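Side-chain contacts in hyaluronidase (Thermobaculum terrenum, PDB 5DIY), which probably hydrolyses terminal N-acetylglucosamine from modified proteins, acting as an O-GlcNAc hydrolase of glycoside hydrolase family 84: residues Glu54-Lys57 with Leu63-Glu66; Phe123-Ile126 with Asp130-Ser133; Leu137-Ala142 with Gly181-Lys186. One frame throughout, in Å; residues are numbered along the deposited sequence.

In the fold
All three contacts lie in the loops and helices that surround a closed eight-stranded parallel barrel, the TIM-barrel fold of family 84 enzymes. Contact 1 stands apart, its nearest atoms about 17 Å from contact 2 and about 19 Å from contact 3. Contacts 2 and 3 adjoin, their centres 14 Å apart, and meet where Leu125 CD2 packs 3.7 Å from Ala140 CB. In contact 2 the side chain of Ile126 is about 11 Å from that of Asn120, the engineered residue at the predicted proton-donor position. In contact 1, the side chain of Tyr56 is likewise about 11 Å from that of Lys43, which binds N-acetylglucosamine. Contact 3 is structural packing away from these sites.

Contact 1. Residues Glu54-Lys57 with Leu63-Glu66; sequences EPYK and LFKE
Tyr56 and Phe64 meet across backbones that stay well apart, their CA atoms 9.8 Å distant, one in the loop after strand 37-40 and the other in helix 58-73, for which Lys57 is the N-cap. Two rings bridge the gap as an edge-to-face pair. The edge of Phe64 is the probe: its CE2 atom stands over the centre of the Tyr56 ring, 3.5 Å above the plane, with every ring carbon of the tyrosine within 4.0 Å. Beside it, Phe64 CZ lies 3.8 Å from Tyr56 CZ, on the hydroxyl-bearing side of the ring. The planes are inclined at 64°, short of a perfect T, and the centroids are 4.8 Å apart. Both CG atoms point away from their own carbonyl carbons, with chi1 of -72° for Tyr56 and -77° for Phe64, which sends each ring out from its backbone to meet the other.

The ring pair belongs to a larger aromatic cluster, since Phe64 also makes edge-to-face pairs with Tyr40 and Phe106. Tyr56 OH is hydrogen-bonded to Asp45 OD2, which holds the hydroxyl end of the ring in place, and Lys102 adds a cation-pi interaction with the tyrosine ring. Thus a buried phenol has its polar end satisfied while its carbon framework serves as an aromatic surface. The chemistry is that of a slightly positive C-H edge set against an electron-rich face: the attraction is modest, but it depends on angle as well as distance, and together with the cation-pi contact to Lys102 it probably favours the observed turn of the tyrosine ring.

Contact 2. Residues Phe123-Ile126 with Asp130-Ser133; sequences FDLI and DRNS
Leu125 and Arg131 connect the loop after strand 113-117 to the short helix 128-133 that follows it, a local closure within the fourth beta-alpha connection of the TIM barrel. This loop follows the position of the predicted proton donor, occupied here by the engineered Asn120. The polar core of the contact is an arginine grip on a single carbonyl oxygen. Arg131 presents its guanidinium side-on: NE lies 3.3 Å from Leu125 O, and NH2 lies 3.2 Å from the same Leu125 O. The oxygen sits almost in the guanidinium plane, and the N-H...O angles are close to 150°, so both hydrogen bonds are moderately bent. Seen from the carbonyl, both nitrogens come from the same face, raised by more than 30° out of its plane and away from its lone-pair directions. A bend at chi3 (-85°) turns the guanidinium back towards the loop. Arg131 NH2 also comes close to Ile126 O, but the angle there is too poor for a hydrogen bond.

The apolar half belongs to Leu125, whose two methyls divide the work. CD1 rests 3.7 Å from Asp130 O, against the helix backbone, while CD2 reaches Asp130 CB at 4.1 Å, the two side chains crossing at about a right angle. The carboxylate of Asp130 is engaged elsewhere, with OD1 bonded to Ser91 OG and OD2 to Tyr90 N. Helix 128-133 therefore touches two loops: its own connection from strand 113-117, through Leu125, and the loop after strand 77-82, through Asp130 with Ser91 and Tyr90. Leu125 also packs on Ala140 of helix 137-153, the next helix in the chain.

Contact 3. Residues Leu137-Ala142 with Gly181-Lys186; sequences LAEAQA and GQRLPK
Glu139 OE1 and Arg183 NH2, 3.4 Å apart, form a salt bridge between helix 137-153 and the end of helix 175-183. Its geometry is that of a stack. Carboxylate and guanidinium planes lie only 12° apart, with OE1 3.3 Å above the guanidinium, displaced toward the rim, and no N-H of the arginine aimed at it. Glu139 CG shares the layer, 3.5 Å from Arg183 NH1. The glutamate is extended beyond CG (chi2 177°), which carries its carboxylate out over the arginine. Its other oxygen, OE2, accepts a hydrogen bond from Ser135 N, which should help hold the carboxylate in place.

Closer to the backbones the contact is apolar. Ala142 turns its methyl toward the neighbouring helix end, and Ala142 CB meets Arg183 CB at 3.6 Å. Such a small side chain lets the backbones draw together, to 5.2 Å between the CA atoms of Ala142 and Leu184. Leu184, the first residue to leave helical geometry, reaches back with CD2 to within 3.9 Å of Ala142 CA and also packs on Leu145.

The pairing therefore combines tight packing around a buried alanine with a charge attraction at a more exposed edge. Lacking a directed N-H bond, that attraction probably tolerates some sliding of one flat group over the other.

Contact 1. Residues Glu54-Lys57 with Leu63-Glu66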
# COMPACT_ATOMS: atom_id res chain seq x y z
N GLU C 54 -2.34 27.16 -11.55
CA GLU C 54 -1.98 28.18 -10.56
C GLU C 54 -0.54 28.00 -10.10
O GLU C 54 -0.17 26.90 -9.68
CB GLU C 54 -2.91 28.11 -9.34
CG GLU C 54 -4.41 28.16 -9.62
CD GLU C 54 -4.84 29.39 -10.39
OE1 GLU C 54 -4.37 30.50 -10.05
OE2 GLU C 54 -5.65 29.25 -11.32
N PRO C 55 0.29 29.06 -10.18
CA PRO C 55 1.67 28.93 -9.70
C PRO C 55 1.75 28.91 -8.17
O PRO C 55 0.92 29.53 -7.50
CB PRO C 55 2.37 30.17 -10.26
CG PRO C 55 1.27 31.17 -10.40
CD PRO C 55 0.04 30.39 -10.75
N TYR C 56 2.74 28.19 -7.64
CA TYR C 56 3.00 28.17 -6.20
C TYR C 56 3.39 29.56 -5.69
O TYR C 56 4.06 30.31 -6.40
CB TYR C 56 4.12 27.18 -5.86
CG TYR C 56 3.74 25.71 -5.98
CD1 TYR C 56 2.96 25.10 -5.00
CD2 TYR C 56 4.17 24.94 -7.06
CE1 TYR C 56 2.61 23.76 -5.09
CE2 TYR C 56 3.83 23.60 -7.17
CZ TYR C 56 3.05 23.01 -6.18
OH TYR C 56 2.69 21.68 -6.28
N LYS C 57 2.96 29.88 -4.48
CA LYS C 57 3.36 31.12 -3.79
C LYS C 57 4.79 30.98 -3.26
O LYS C 57 5.31 29.87 -3.14
CB LYS C 57 2.40 31.43 -2.64
CG LYS C 57 0.97 31.70 -3.08
CD LYS C 57 -0.00 31.65 -1.90
N LEU C 63 10.10 26.21 0.42
CA LEU C 63 10.11 24.83 0.94
C LEU C 63 10.62 23.86 -0.14
O LEU C 63 11.48 23.02 0.14
CB LEU C 63 8.73 24.42 1.45
CG LEU C 63 8.17 25.21 2.64
CD1 LEU C 63 6.70 24.88 2.88
CD2 LEU C 63 8.98 24.95 3.90
N PHE C 64 10.12 24.00 -1.37
CA PHE C 64 10.63 23.22 -2.50
C PHE C 64 12.14 23.39 -2.70
O PHE C 64 12.84 22.41 -3.00
CB PHE C 64 9.89 23.56 -3.80
CG PHE C 64 8.52 22.94 -3.91
CD1 PHE C 64 8.37 21.55 -3.97
CD2 PHE C 64 7.38 23.73 -3.99
CE1 PHE C 64 7.11 20.97 -4.08
CE2 PHE C 64 6.12 23.16 -4.11
CZ PHE C 64 5.99 21.78 -4.15
N LYS C 65 12.65 24.61 -2.52
CA LYS C 65 14.09 24.88 -2.61
C LYS C 65 14.87 24.11 -1.53
O LYS C 65 15.93 23.56 -1.81
CB LYS C 65 14.40 26.38 -2.47
CG LYS C 65 15.85 26.76 -2.73
CD LYS C 65 16.09 28.25 -2.54
CE LYS C 65 17.52 28.55 -2.11
N GLU C 66 14.33 24.10 -0.31
CA GLU C 66 14.93 23.34 0.79
C GLU C 66 14.93 21.83 0.48
O GLU C 66 15.94 21.16 0.67
CB GLU C 66 14.23 23.64 2.11

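Contact 2. Residues Phe123-Ile126 with Asp130-Ser133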
# COMPACT_ATOMS: atom_id res chain seq x y z
N PHE C 123 -11.13 8.53 -20.21
CA PHE C 123 -10.45 7.75 -21.26
C PHE C 123 -10.54 8.37 -22.66
O PHE C 123 -9.83 7.92 -23.56
CB PHE C 123 -11.00 6.31 -21.32
CG PHE C 123 -10.83 5.51 -20.03
CD1 PHE C 123 -9.68 5.62 -19.24
CD2 PHE C 123 -11.81 4.60 -19.64
CE1 PHE C 123 -9.53 4.87 -18.08
CE2 PHE C 123 -11.66 3.84 -18.49
CZ PHE C 123 -10.53 3.97 -17.70
N ASP C 124 -11.37 9.40 -22.83
CA ASP C 124 -11.54 10.07 -24.12
C ASP C 124 -11.39 11.58 -23.96
O ASP C 124 -11.40 12.10 -22.84
CB ASP C 124 -12.91 9.72 -24.74
CG ASP C 124 -14.04 9.69 -23.72
OD1 ASP C 124 -13.96 10.41 -22.70
OD2 ASP C 124 -15.01 8.94 -23.94
N LEU C 125 -11.26 12.27 -25.09
CA LEU C 125 -10.99 13.71 -25.13
C LEU C 125 -12.20 14.53 -24.68
O LEU C 125 -13.29 14.39 -25.21
CB LEU C 125 -10.54 14.13 -26.53
CG LEU C 125 -9.23 13.50 -27.03
CD1 LEU C 125 -9.08 13.64 -28.54
CD2 LEU C 125 -8.03 14.10 -26.32
N ILE C 126 -11.97 15.40 -23.69
CA ILE C 126 -13.02 16.23 -23.08
C ILE C 126 -13.40 17.41 -23.98
O ILE C 126 -14.59 17.70 -24.13
CB ILE C 126 -12.57 16.74 -21.68
CG1 ILE C 126 -12.43 15.56 -20.71
CG2 ILE C 126 -13.55 17.76 -21.11
CD1 ILE C 126 -11.71 15.89 -19.42
N ASP C 130 -9.77 19.60 -29.15
CA ASP C 130 -8.88 18.44 -29.17
C ASP C 130 -9.42 17.29 -30.02
O ASP C 130 -8.64 16.59 -30.67
CB ASP C 130 -8.61 17.94 -27.74
CG ASP C 130 -7.75 18.89 -26.94
OD1 ASP C 130 -7.03 19.72 -27.52
OD2 ASP C 130 -7.78 18.80 -25.70
N ARG C 131 -10.74 17.09 -30.01
CA ARG C 131 -11.38 16.14 -30.93
C ARG C 131 -11.23 16.53 -32.41
O ARG C 131 -11.20 15.65 -33.27
CB ARG C 131 -12.87 15.93 -30.58
CG ARG C 131 -13.17 14.57 -29.97
CD ARG C 131 -14.60 14.47 -29.45
NE ARG C 131 -14.71 15.01 -28.09
CZ ARG C 131 -15.33 16.14 -27.73
NH1 ARG C 131 -15.97 16.92 -28.60
NH2 ARG C 131 -15.32 16.49 -26.44
N ASN C 132 -11.15 17.83 -32.69
CA ASN C 132 -10.85 18.33 -34.04
C ASN C 132 -9.37 18.18 -34.43
O ASN C 132 -9.06 18.03 -35.61
CB ASN C 132 -11.26 19.81 -34.17
CG ASN C 132 -12.75 20.03 -33.96
OD1 ASN C 132 -13.56 19.10 -34.05
ND2 ASN C 132 -13.12 21.28 -33.68
N SER C 133 -8.48 18.21 -33.44
CA SER C 133 -7.04 18.11 -33.66
C SER C 133 -6.47 16.68 -33.62
O SER C 133 -5.43 16.43 -34.24
CB SER C 133 -6.29 18.97 -32.64
OG SER C 133 -6.80 20.28 -32.63

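Contact 3. Residues Leu137-Ala142 with Gly181-Lys186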
# COMPACT_ATOMS: atom_id res chain seq x y z
N LEU C 137 -6.91 9.92 -27.45
CA LEU C 137 -6.17 10.39 -26.27
C LEU C 137 -4.67 10.25 -26.43
O LEU C 137 -3.92 11.19 -26.17
CB LEU C 137 -6.60 9.61 -25.01
CG LEU C 137 -6.83 10.30 -23.66
CD1 LEU C 137 -6.48 9.35 -22.53
CD2 LEU C 137 -6.07 11.61 -23.49
N ALA C 138 -4.24 9.07 -26.86
CA ALA C 138 -2.81 8.77 -27.05
C ALA C 138 -2.11 9.74 -27.99
O ALA C 138 -0.96 10.11 -27.75
CB ALA C 138 -2.63 7.33 -27.54
N GLU C 139 -2.80 10.17 -29.04
CA GLU C 139 -2.25 11.10 -30.04
C GLU C 139 -2.11 12.50 -29.45
O GLU C 139 -1.10 13.17 -29.66
CB GLU C 139 -3.11 11.15 -31.31
CG GLU C 139 -2.74 10.12 -32.37
CD GLU C 139 -3.66 10.14 -33.59
OE1 GLU C 139 -3.68 9.12 -34.31
OE2 GLU C 139 -4.36 11.15 -33.83
N ALA C 140 -3.15 12.93 -28.74
CA ALA C 140 -3.16 14.25 -28.10
C ALA C 140 -2.01 14.35 -27.09
O ALA C 140 -1.21 15.27 -27.15
CB ALA C 140 -4.49 14.50 -27.41
N GLN C 141 -1.95 13.36 -26.20
CA GLN C 141 -0.90 13.28 -25.17
C GLN C 141 0.51 13.23 -25.76
O GLN C 141 1.40 13.94 -25.29
CB GLN C 141 -1.13 12.05 -24.28
CG GLN C 141 -2.33 12.20 -23.36
CD GLN C 141 -2.65 10.95 -22.57
OE1 GLN C 141 -2.11 9.88 -22.83
NE2 GLN C 141 -3.53 11.09 -21.59
N ALA C 142 0.70 12.38 -26.77
CA ALA C 142 2.01 12.24 -27.42
C ALA C 142 2.47 13.57 -28.02
O ALA C 142 3.62 13.96 -27.85
CB ALA C 142 1.97 11.15 -28.48
N GLY C 181 3.81 4.32 -27.65
CA GLY C 181 5.17 3.86 -27.90
C GLY C 181 5.73 4.32 -29.23
O GLY C 181 6.92 4.62 -29.35
N GLN C 182 4.85 4.39 -30.24
CA GLN C 182 5.20 4.87 -31.58
C GLN C 182 5.45 6.39 -31.61
O GLN C 182 6.41 6.84 -32.22
CB GLN C 182 4.08 4.48 -32.57
CG GLN C 182 4.33 4.78 -34.04
CD GLN C 182 5.55 4.06 -34.60
OE1 GLN C 182 5.83 2.92 -34.24
NE2 GLN C 182 6.27 4.73 -35.49
N ARG C 183 4.58 7.16 -30.95
CA ARG C 183 4.57 8.63 -31.09
C ARG C 183 5.31 9.42 -30.02
O ARG C 183 5.66 10.58 -30.27
CB ARG C 183 3.12 9.12 -31.17
CG ARG C 183 2.35 8.50 -32.32
CD ARG C 183 1.31 9.44 -32.89
NE ARG C 183 0.64 8.84 -34.04
CZ ARG C 183 -0.12 9.50 -34.92
NH1 ARG C 183 -0.34 10.81 -34.81
NH2 ARG C 183 -0.67 8.83 -35.93
N LEU C 184 5.54 8.84 -28.84
CA LEU C 184 6.39 9.50 -27.83
C LEU C 184 7.86 9.37 -28.22
O LEU C 184 8.31 8.26 -28.46
CB LEU C 184 6.21 8.88 -26.43
CG LEU C 184 5.00 9.27 -25.59
CD1 LEU C 184 5.02 8.48 -24.30
CD2 LEU C 184 4.98 10.76 -25.29
N PRO C 185 8.61 10.49 -28.24
CA PRO C 185 10.07 10.40 -28.36
C PRO C 185 10.66 9.39 -27.35
O PRO C 185 10.21 9.36 -26.20
CB PRO C 185 10.54 11.82 -28.04
CG PRO C 185 9.40 12.69 -28.42
CD PRO C 185 8.15 11.89 -28.21
N LYS C 186 11.63 8.60 -27.80
CA LYS C 186 12.07 7.39 -27.07
C LYS C 186 12.63 7.67 -25.68
O LYS C 186 12.52 6.83 -24.80
CB LYS C 186 13.12 6.60 -27.87
CG LYS C 186 12.70 6.11 -29.25
CD LYS C 186 11.55 5.12 -29.22
CE LYS C 186 11.22 4.64 -30.63
NZ LYS C 186 9.75 4.50 -30.85